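Local coordinates for esterase family protein (Staphylococcus aureus, PDB 7L0A) that probably hydrolyses S-formylglutathione to formate and glutathione, as a serine esterase of the esterase D family with an alpha/beta-hydrolase fold, at residues A79-H87 and Y99-V110; Y133-T141 and E185-A195. All coordinates share one frame; numbering follows the deposited sequence.

Contact 1 (A79-H87 and Y99-V110); sequences AVIMPNVDH and YYDYILEVYDYV
Ile81, Pro83 and Val85 meet Tyr99, Tyr102, Ile103, Val106 and Val110 where strand 79-83 and the loop after it lie on helix 99-113. Strand and helix run in roughly opposite directions, at 141°, with axes 9.9 Å apart. With strand 123-128 they form a beta-alpha-beta crossover passing over strand 49-53, as in alpha/beta hydrolases.

Most of the contact is aliphatic. With CG1 turned beside the backbone N (chi1 -41°), Ile81 sends CD1 tip to tip against Val110 CG2 at 4.0 Å and leaves Ile81 CG2 for Val106 CG1, 3.8 Å away. The Pro83 ring presents CG to Ile103 CD1 at 3.8 Å, the two side chains crossing almost at right angles. Farther along, Val85 CG1 sits at the edge of the Tyr99 ring, 3.6 Å from Tyr99 CD1; Ile103 CG1 lies over one face of that ring.

The polar part is one hydrogen bond: Tyr102 OH gives its proton to Asn84 O over 2.7 Å, in the carbonyl plane at a C=O...O angle of 150°. Asn84 ND2 turns instead to Asp86 OD1 and to Gln25.

A greasy strip thus seats the helix on the sheet, and the hydroxyl of buried Tyr102 ties down the chain just where the strand gives way to loop.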
loop_
_atom_site.group_PDB
_atom_site.type_symbol
_atom_site.label_atom_id
_atom_site.label_comp_id
_atom_site.label_asym_id
_atom_site.label_seq_id
_atom_site.Cartn_x
_atom_site.Cartn_y
_atom_site.Cartn_z
ATOM N N ALA B 79 0.101 13.020 3.043
ATOM C CA ALA B 79 0.485 11.617 3.049
ATOM C C ALA B 79 1.530 11.401 4.147
ATOM O O ALA B 79 2.459 12.204 4.309
ATOM C CB ALA B 79 1.077 11.189 1.707
ATOM N N VAL B 80 1.428 10.296 4.867
ATOM C CA VAL B 80 2.439 9.948 5.872
ATOM C C VAL B 80 2.923 8.517 5.664
ATOM O O VAL B 80 2.122 7.584 5.490
ATOM C CB VAL B 80 1.910 10.141 7.310
ATOM C CG1 VAL B 80 3.064 9.956 8.318
ATOM C CG2 VAL B 80 1.328 11.521 7.491
ATOM N N ILE B 81 4.252 8.344 5.696
ATOM C CA ILE B 81 4.920 7.059 5.527
ATOM C C ILE B 81 5.529 6.699 6.871
ATOM O O ILE B 81 6.355 7.451 7.405
ATOM C CB ILE B 81 6.026 7.145 4.443
ATOM C CG1 ILE B 81 5.575 7.971 3.258
ATOM C CG2 ILE B 81 6.546 5.756 4.088
ATOM C CD1 ILE B 81 4.383 7.363 2.498
ATOM N N MET B 82 5.148 5.544 7.416
ATOM C CA MET B 82 5.635 5.088 8.712
ATOM C C MET B 82 6.283 3.722 8.529
ATOM O O MET B 82 5.605 2.692 8.640
ATOM C CB MET B 82 4.462 5.047 9.713
ATOM C CG MET B 82 4.016 6.456 10.152
ATOM S SD MET B 82 2.298 6.607 10.750
ATOM C CE MET B 82 1.417 6.489 9.220
ATOM N N PRO B 83 7.589 3.657 8.313
ATOM C CA PRO B 83 8.236 2.354 8.175
ATOM C C PRO B 83 8.529 1.706 9.506
ATOM O O PRO B 83 8.813 2.374 10.507
ATOM C CB PRO B 83 9.563 2.680 7.466
ATOM C CG PRO B 83 9.857 4.084 7.872
ATOM C CD PRO B 83 8.495 4.775 7.991
ATOM N N ASN B 84 8.501 0.372 9.502
ATOM C CA ASN B 84 9.058 -0.358 10.629
ATOM C C ASN B 84 10.582 -0.246 10.626
ATOM O O ASN B 84 11.228 -0.376 9.588
ATOM C CB ASN B 84 8.700 -1.834 10.568
ATOM C CG ASN B 84 9.289 -2.616 11.709
ATOM O OD1 ASN B 84 8.857 -2.491 12.855
ATOM N ND2 ASN B 84 10.334 -3.400 11.416
ATOM N N VAL B 85 11.152 -0.022 11.806
ATOM C CA VAL B 85 12.600 0.041 11.969
ATOM C C VAL B 85 13.021 -1.016 12.989
ATOM O O VAL B 85 12.581 -0.989 14.149
ATOM C CB VAL B 85 13.059 1.449 12.389
ATOM C CG1 VAL B 85 14.557 1.475 12.551
ATOM C CG2 VAL B 85 12.568 2.471 11.408
ATOM N N ASP B 86 13.789 -1.992 12.534
ATOM C CA ASP B 86 14.311 -3.020 13.432
ATOM C C ASP B 86 15.532 -2.489 14.183
ATOM O O ASP B 86 16.319 -1.705 13.639
ATOM C CB ASP B 86 14.730 -4.269 12.662
ATOM C CG ASP B 86 13.550 -5.053 12.127
ATOM O OD1 ASP B 86 12.464 -5.006 12.757
ATOM O OD2 ASP B 86 13.719 -5.722 11.084
ATOM N N HIS B 87 15.693 -2.924 15.439
ATOM C CA HIS B 87 16.857 -2.492 16.216
ATOM C C HIS B 87 18.163 -2.752 15.484
ATOM O O HIS B 87 19.089 -1.937 15.536
ATOM C CB HIS B 87 16.902 -3.204 17.567
ATOM C CG HIS B 87 15.842 -2.746 18.518
ATOM N ND1 HIS B 87 15.940 -2.954 19.872
ATOM C CD2 HIS B 87 14.678 -2.086 18.315
ATOM C CE1 HIS B 87 14.876 -2.440 20.467
ATOM N NE2 HIS B 87 14.109 -1.891 19.545
ATOM N N TYR B 99 20.290 1.243 8.625
ATOM C CA TYR B 99 19.183 2.182 8.824
ATOM C C TYR B 99 19.139 3.300 7.799
ATOM O O TYR B 99 18.079 3.562 7.208
ATOM C CB TYR B 99 19.309 2.768 10.259
ATOM C CG TYR B 99 18.331 3.873 10.595
ATOM C CD1 TYR B 99 17.027 3.570 10.899
ATOM C CD2 TYR B 99 18.719 5.189 10.633
ATOM C CE1 TYR B 99 16.106 4.555 11.183
ATOM C CE2 TYR B 99 17.806 6.199 10.909
ATOM C CZ TYR B 99 16.501 5.863 11.216
ATOM O OH TYR B 99 15.587 6.857 11.520
ATOM N N TYR B 100 20.267 3.986 7.603
ATOM C CA TYR B 100 20.339 5.090 6.650
ATOM C C TYR B 100 19.888 4.643 5.264
ATOM O O TYR B 100 18.998 5.257 4.658
ATOM C CB TYR B 100 21.768 5.632 6.600
ATOM C CG TYR B 100 22.024 6.742 5.641
ATOM C CD1 TYR B 100 21.754 8.068 5.977
ATOM C CD2 TYR B 100 22.568 6.479 4.406
ATOM C CE1 TYR B 100 22.043 9.096 5.074
ATOM C CE2 TYR B 100 22.817 7.489 3.499
ATOM C CZ TYR B 100 22.548 8.793 3.846
ATOM O OH TYR B 100 22.816 9.794 2.939
ATOM N N ASP B 101 20.450 3.530 4.772
ATOM C CA ASP B 101 20.140 3.062 3.431
ATOM C C ASP B 101 18.695 2.598 3.347
ATOM O O ASP B 101 18.035 2.773 2.313
ATOM C CB ASP B 101 21.087 1.939 3.066
ATOM C CG ASP B 101 22.541 2.304 3.391
ATOM O OD1 ASP B 101 23.125 3.069 2.581
ATOM O OD2 ASP B 101 23.064 1.888 4.464
ATOM N N TYR B 102 18.217 1.971 4.416
ATOM C CA TYR B 102 16.863 1.431 4.436
ATOM C C TYR B 102 15.817 2.536 4.373
ATOM O O TYR B 102 14.844 2.432 3.610
ATOM C CB TYR B 102 16.679 0.571 5.686
ATOM C CG TYR B 102 15.262 0.195 6.005
ATOM C CD1 TYR B 102 14.484 -0.540 5.115
ATOM C CD2 TYR B 102 14.670 0.634 7.187
ATOM C CE1 TYR B 102 13.169 -0.869 5.432
ATOM C CE2 TYR B 102 13.354 0.323 7.492
ATOM C CZ TYR B 102 12.630 -0.422 6.607
ATOM O OH TYR B 102 11.307 -0.746 6.917
ATOM N N ILE B 103 15.973 3.591 5.179
ATOM C CA ILE B 103 14.998 4.666 5.122
ATOM C C ILE B 103 14.995 5.310 3.732
ATOM O O ILE B 103 13.931 5.665 3.202
ATOM C CB ILE B 103 15.241 5.703 6.234
ATOM C CG1 ILE B 103 15.026 5.090 7.616
ATOM C CG2 ILE B 103 14.246 6.873 6.092
ATOM C CD1 ILE B 103 13.676 4.463 7.812
ATOM N N LEU B 104 16.156 5.403 3.085
ATOM C CA LEU B 104 16.195 5.972 1.740
ATOM C C LEU B 104 15.551 5.027 0.731
ATOM O O LEU B 104 14.942 5.480 -0.242
ATOM C CB LEU B 104 17.625 6.330 1.358
ATOM C CG LEU B 104 18.161 7.503 2.173
ATOM C CD1 LEU B 104 19.620 7.722 1.832
ATOM C CD2 LEU B 104 17.395 8.788 1.938
ATOM N N GLU B 105 15.662 3.716 0.948
ATOM C CA GLU B 105 14.938 2.755 0.125
ATOM C C GLU B 105 13.434 2.939 0.275
ATOM O O GLU B 105 12.704 2.937 -0.726
ATOM C CB GLU B 105 15.343 1.334 0.509
ATOM C CG GLU B 105 14.389 0.273 -0.076
ATOM C CD GLU B 105 14.635 -1.106 0.486
ATOM O OE1 GLU B 105 13.809 -1.573 1.251
ATOM O OE2 GLU B 105 15.736 -1.683 0.212
ATOM N N VAL B 106 12.948 3.071 1.516
ATOM C CA VAL B 106 11.513 3.269 1.721
ATOM C C VAL B 106 11.062 4.519 0.972
ATOM O O VAL B 106 10.043 4.513 0.263
ATOM C CB VAL B 106 11.164 3.357 3.218
ATOM C CG1 VAL B 106 9.716 3.727 3.390
ATOM C CG2 VAL B 106 11.454 2.034 3.909
ATOM N N TYR B 107 11.823 5.605 1.120
ATOM C CA TYR B 107 11.522 6.847 0.422
ATOM C C TYR B 107 11.388 6.603 -1.079
ATOM O O TYR B 107 10.384 6.989 -1.701
ATOM C CB TYR B 107 12.610 7.899 0.706
ATOM C CG TYR B 107 12.336 9.223 0.028
ATOM C CD1 TYR B 107 12.593 9.406 -1.336
ATOM C CD2 TYR B 107 11.802 10.292 0.738
ATOM C CE1 TYR B 107 12.274 10.623 -1.961
ATOM C CE2 TYR B 107 11.526 11.510 0.130
ATOM C CZ TYR B 107 11.751 11.669 -1.213
ATOM O OH TYR B 107 11.445 12.870 -1.833
ATOM N N ASP B 108 12.385 5.946 -1.670
ATOM C CA ASP B 108 12.388 5.743 -3.113
ATOM C C ASP B 108 11.212 4.867 -3.534
ATOM O O ASP B 108 10.513 5.187 -4.503
ATOM C CB ASP B 108 13.717 5.129 -3.546
ATOM C CG ASP B 108 14.866 6.134 -3.549
ATOM O OD1 ASP B 108 14.628 7.356 -3.398
ATOM O OD2 ASP B 108 16.024 5.679 -3.708
ATOM N N TYR B 109 10.977 3.761 -2.812
ATOM C CA TYR B 109 9.933 2.805 -3.174
ATOM C C TYR B 109 8.548 3.457 -3.144
ATOM O O TYR B 109 7.768 3.354 -4.101
ATOM C CB TYR B 109 10.015 1.611 -2.213
ATOM C CG TYR B 109 9.039 0.474 -2.385
ATOM C CD1 TYR B 109 8.754 -0.072 -3.639
ATOM C CD2 TYR B 109 8.437 -0.092 -1.276
ATOM C CE1 TYR B 109 7.873 -1.115 -3.782
ATOM C CE2 TYR B 109 7.546 -1.138 -1.407
ATOM C CZ TYR B 109 7.289 -1.655 -2.671
ATOM O OH TYR B 109 6.408 -2.716 -2.788
ATOM N N VAL B 110 8.236 4.170 -2.058
ATOM C CA VAL B 110 6.874 4.703 -1.968
ATOM C C VAL B 110 6.672 5.845 -2.947
ATOM O O VAL B 110 5.552 6.068 -3.411
ATOM C CB VAL B 110 6.518 5.131 -0.533
ATOM C CG1 VAL B 110 6.582 3.902 0.395
ATOM C CG2 VAL B 110 7.353 6.287 -0.006
#

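Contact 2 (Y133-T141 and E185-A195); sequences YGTIKFALT and EHDPYYLLDKA
The helix that follows the predicted nucleophile Ser129 in this alpha/beta-hydrolase fold, 130-141, packs here against the start of helix 188-197. Their segments run close to parallel, at 19° with axes 9.3 Å apart. The apolar seam centres on Leu140, whose CD1 lies against the backbone where Leu192 N bonds to Pro188 O, 3.7 Å from Pro188 O. The other branch, Leu140 CD2, meets Leu192 CD1 at 3.8 Å and reaches Ala195 CB. Leu191 sits between two residues of the first helix, its CD1 against the aliphatic Lys137 CG and its CD2 against Thr141 CG2. Toward the start of the seam, the Pro188 and Tyr133 side chains cross at about a right angle, with Pro188 CG against Tyr133 CE2, and Pro188 CB also touches Ile136 CG2.

The loop ahead of helix 188-197 is held by polar groups. Tyr133 OH donates to His186 O over 2.7 Å, with the donor tilted 25° from the carbonyl plane. Lys137, extended along its whole chain with CG anti to the backbone N (chi1 174°), carries NZ to Glu185 O at 3.1 Å, arriving from above the carbonyl plane. A water donates to Tyr133 OH, lies 2.7 Å from His186 ND1 in the imidazole plane, and weakly accepts from Lys137 NZ. Farther down, a second water donates to both Leu140 O and Leu191 O, joining the two backbones. Asp187 caps the second helix, its OD1 taking the Tyr189 N-H.

Tyr133 OH is therefore gripped by a carbonyl and a water, which fixes the ring's far end, while the lysine ammonium group bonds to a loop carbonyl; together they tether Glu185 and His186 to the first helix.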
loop_
_atom_site.group_PDB
_atom_site.type_symbol
_atom_site.label_atom_id
_atom_site.label_comp_id
_atom_site.label_asym_id
_atom_site.label_seq_id
_atom_site.Cartn_x
_atom_site.Cartn_y
_atom_site.Cartn_z
ATOM N N TYR B 133 17.031 11.207 16.153
ATOM C CA TYR B 133 18.400 11.027 15.640
ATOM C C TYR B 133 18.380 10.767 14.137
ATOM O O TYR B 133 19.092 11.431 13.367
ATOM C CB TYR B 133 19.066 9.874 16.379
ATOM C CG TYR B 133 20.388 9.395 15.830
ATOM C CD1 TYR B 133 20.447 8.432 14.847
ATOM C CD2 TYR B 133 21.566 9.893 16.316
ATOM C CE1 TYR B 133 21.639 7.964 14.345
ATOM C CE2 TYR B 133 22.768 9.443 15.817
ATOM C CZ TYR B 133 22.785 8.489 14.829
ATOM O OH TYR B 133 23.997 8.051 14.328
ATOM N N GLY B 134 17.514 9.842 13.691
ATOM C CA GLY B 134 17.348 9.633 12.256
ATOM C C GLY B 134 16.982 10.914 11.530
ATOM O O GLY B 134 17.553 11.239 10.478
ATOM N N THR B 135 16.010 11.656 12.078
ATOM C CA THR B 135 15.551 12.865 11.421
ATOM C C THR B 135 16.680 13.853 11.214
ATOM O O THR B 135 16.849 14.393 10.110
ATOM C CB THR B 135 14.417 13.514 12.209
ATOM O OG1 THR B 135 13.279 12.645 12.154
ATOM C CG2 THR B 135 13.993 14.842 11.595
ATOM N N ILE B 136 17.464 14.122 12.271
ATOM C CA ILE B 136 18.549 15.091 12.151
ATOM C C ILE B 136 19.662 14.554 11.255
ATOM O O ILE B 136 20.268 15.320 10.491
ATOM C CB ILE B 136 19.073 15.508 13.536
ATOM C CG1 ILE B 136 19.914 16.791 13.442
ATOM C CG2 ILE B 136 19.891 14.448 14.219
ATOM C CD1 ILE B 136 19.116 18.024 13.092
ATOM N N LYS B 137 19.898 13.232 11.266
ATOM C CA LYS B 137 20.913 12.697 10.344
ATOM C C LYS B 137 20.481 12.890 8.883
ATOM O O LYS B 137 21.291 13.283 8.040
ATOM C CB LYS B 137 21.178 11.222 10.639
ATOM C CG LYS B 137 22.109 10.582 9.636
ATOM C CD LYS B 137 22.815 9.349 10.170
ATOM C CE LYS B 137 23.859 8.867 9.141
ATOM N NZ LYS B 137 24.849 7.903 9.696
ATOM N N PHE B 138 19.210 12.631 8.561
ATOM C CA PHE B 138 18.734 12.838 7.194
ATOM C C PHE B 138 18.680 14.316 6.843
ATOM O O PHE B 138 18.978 14.687 5.707
ATOM C CB PHE B 138 17.363 12.160 6.985
ATOM C CG PHE B 138 17.442 10.653 6.997
ATOM C CD1 PHE B 138 18.164 9.969 6.032
ATOM C CD2 PHE B 138 16.807 9.935 7.989
ATOM C CE1 PHE B 138 18.255 8.591 6.073
ATOM C CE2 PHE B 138 16.881 8.546 8.038
ATOM C CZ PHE B 138 17.625 7.884 7.084
ATOM N N ALA B 139 18.330 15.178 7.800
ATOM C CA ALA B 139 18.356 16.612 7.535
ATOM C C ALA B 139 19.743 17.103 7.138
ATOM O O ALA B 139 19.851 18.016 6.308
ATOM C CB ALA B 139 17.882 17.395 8.759
ATOM N N LEU B 140 20.791 16.521 7.710
ATOM C CA LEU B 140 22.145 16.993 7.492
ATOM C C LEU B 140 22.900 16.228 6.415
ATOM O O LEU B 140 24.003 16.650 6.068
ATOM C CB LEU B 140 22.942 16.931 8.803
ATOM C CG LEU B 140 22.409 17.759 9.977
ATOM C CD1 LEU B 140 23.070 17.456 11.305
ATOM C CD2 LEU B 140 22.547 19.265 9.686
ATOM N N THR B 141 22.343 15.140 5.887
ATOM C CA THR B 141 22.946 14.384 4.785
ATOM C C THR B 141 22.087 14.326 3.527
ATOM O O THR B 141 22.627 14.063 2.442
ATOM C CB THR B 141 23.264 12.946 5.227
ATOM O OG1 THR B 141 22.036 12.288 5.595
ATOM C CG2 THR B 141 24.248 12.949 6.409
ATOM N N GLU B 185 30.430 10.072 10.909
ATOM C CA GLU B 185 29.113 10.235 10.311
ATOM C C GLU B 185 27.990 9.750 11.203
ATOM O O GLU B 185 26.811 9.951 10.852
ATOM C CB GLU B 185 29.052 9.473 8.971
ATOM C CG GLU B 185 29.347 7.974 9.066
ATOM C CD GLU B 185 30.713 7.589 8.500
ATOM O OE1 GLU B 185 31.752 8.059 9.031
ATOM O OE2 GLU B 185 30.740 6.818 7.508
ATOM N N HIS B 186 28.294 9.115 12.326
ATOM C CA HIS B 186 27.277 8.697 13.269
ATOM C C HIS B 186 27.016 9.718 14.367
ATOM O O HIS B 186 26.103 9.513 15.179
ATOM C CB HIS B 186 27.666 7.350 13.884
ATOM C CG HIS B 186 27.900 6.286 12.865
ATOM N ND1 HIS B 186 26.878 5.682 12.176
ATOM C CD2 HIS B 186 29.048 5.766 12.367
ATOM C CE1 HIS B 186 27.379 4.806 11.324
ATOM N NE2 HIS B 186 28.694 4.841 11.417
ATOM N N ASP B 187 27.781 10.799 14.408
ATOM C CA ASP B 187 27.684 11.828 15.440
ATOM C C ASP B 187 26.978 13.042 14.872
ATOM O O ASP B 187 27.508 13.669 13.947
ATOM C CB ASP B 187 29.107 12.163 15.895
ATOM C CG ASP B 187 29.188 13.327 16.873
ATOM O OD1 ASP B 187 28.135 13.861 17.294
ATOM O OD2 ASP B 187 30.338 13.693 17.244
ATOM N N PRO B 188 25.781 13.406 15.362
ATOM C CA PRO B 188 25.060 14.529 14.745
ATOM C C PRO B 188 25.847 15.812 14.731
ATOM O O PRO B 188 25.670 16.626 13.821
ATOM C CB PRO B 188 23.799 14.658 15.605
ATOM C CG PRO B 188 23.554 13.241 16.065
ATOM C CD PRO B 188 24.932 12.674 16.334
ATOM N N TYR B 189 26.706 16.022 15.719
ATOM C CA TYR B 189 27.488 17.246 15.767
ATOM C C TYR B 189 28.534 17.280 14.659
ATOM O O TYR B 189 28.780 18.336 14.071
ATOM C CB TYR B 189 28.131 17.347 17.139
ATOM C CG TYR B 189 27.258 17.859 18.239
ATOM C CD1 TYR B 189 26.431 16.993 18.954
ATOM C CD2 TYR B 189 27.271 19.205 18.597
ATOM C CE1 TYR B 189 25.662 17.460 19.989
ATOM C CE2 TYR B 189 26.488 19.671 19.633
ATOM C CZ TYR B 189 25.671 18.795 20.306
ATOM O OH TYR B 189 24.878 19.264 21.348
ATOM N N TYR B 190 29.140 16.130 14.345
ATOM C CA TYR B 190 30.051 16.043 13.211
ATOM C C TYR B 190 29.312 16.258 11.904
ATOM O O TYR B 190 29.802 16.963 11.016
ATOM C CB TYR B 190 30.748 14.674 13.201
ATOM C CG TYR B 190 31.599 14.407 11.975
ATOM C CD1 TYR B 190 31.050 13.817 10.828
ATOM C CD2 TYR B 190 32.936 14.742 11.964
ATOM C CE1 TYR B 190 31.816 13.597 9.711
ATOM C CE2 TYR B 190 33.707 14.513 10.860
ATOM C CZ TYR B 190 33.150 13.931 9.746
ATOM O OH TYR B 190 33.954 13.718 8.649
ATOM N N LEU B 191 28.122 15.670 11.771
ATOM C CA LEU B 191 27.358 15.876 10.550
ATOM C C LEU B 191 26.995 17.341 10.382
ATOM O O LEU B 191 26.960 17.871 9.264
ATOM C CB LEU B 191 26.108 15.023 10.584
ATOM C CG LEU B 191 26.309 13.500 10.515
ATOM C CD1 LEU B 191 24.964 12.819 10.701
ATOM C CD2 LEU B 191 26.914 13.122 9.199
ATOM N N LEU B 192 26.692 18.005 11.490
ATOM C CA LEU B 192 26.320 19.412 11.436
ATOM C C LEU B 192 27.483 20.255 10.946
ATOM O O LEU B 192 27.323 21.093 10.045
ATOM C CB LEU B 192 25.854 19.849 12.816
ATOM C CG LEU B 192 25.354 21.272 13.040
ATOM C CD1 LEU B 192 24.170 21.629 12.178
ATOM C CD2 LEU B 192 25.011 21.339 14.533
ATOM N N ASP B 193 28.659 20.034 11.526
ATOM C CA ASP B 193 29.843 20.778 11.116
ATOM C C ASP B 193 30.188 20.525 9.655
ATOM O O ASP B 193 30.621 21.444 8.946
ATOM C CB ASP B 193 31.013 20.421 12.016
ATOM C CG ASP B 193 30.850 20.946 13.432
ATOM O OD1 ASP B 193 30.060 21.902 13.650
ATOM O OD2 ASP B 193 31.534 20.403 14.324
ATOM N N LYS B 194 30.004 19.291 9.188
ATOM C CA LYS B 194 30.304 18.969 7.800
ATOM C C LYS B 194 29.293 19.607 6.850
ATOM O O LYS B 194 29.673 20.154 5.807
ATOM C CB LYS B 194 30.336 17.450 7.630
ATOM C CG LYS B 194 30.842 16.951 6.297
ATOM C CD LYS B 194 30.888 15.437 6.299
ATOM C CE LYS B 194 31.217 14.908 4.910
ATOM N NZ LYS B 194 30.077 15.168 3.985
ATOM N N ALA B 195 28.004 19.572 7.207
ATOM C CA ALA B 195 26.968 20.097 6.320
ATOM C C ALA B 195 27.194 21.571 6.022
ATOM O O ALA B 195 27.053 22.006 4.872
ATOM C CB ALA B 195 25.592 19.882 6.950
HETATM O O HOH W 1 24.211 6.168 12.415
HETATM O O HOH W 2 26.626 16.327 6.773
#

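Overall arrangement
Contact 1 and contact 2, their centres 17 Å apart, are joined through helix 130-141, which packs against helix 99-113 as well as helix 188-197. Ile103 CB lies 3.3 Å from Phe138 CZ, Tyr100 CE1 3.2 Å from Thr141 OG1, and Tyr99 OH 3.4 Å from Gly134 CA. Phe138, whose CB leaves the helix on the side away from segment 185-195, packs on the helix of contact 1. Both contacts reach toward Ser129, the predicted nucleophile: the Tyr99 side chain is about 10 Å from that of Ser129, and Tyr133's about 7 Å. Tyr133's is also about 10 Å from that of His242, predicted, with Asp213, to complete the triad. A bound magnesium ion is about 8 Å from the Tyr133 side chain, and the Val85 side chain is about 9 Å from one as well.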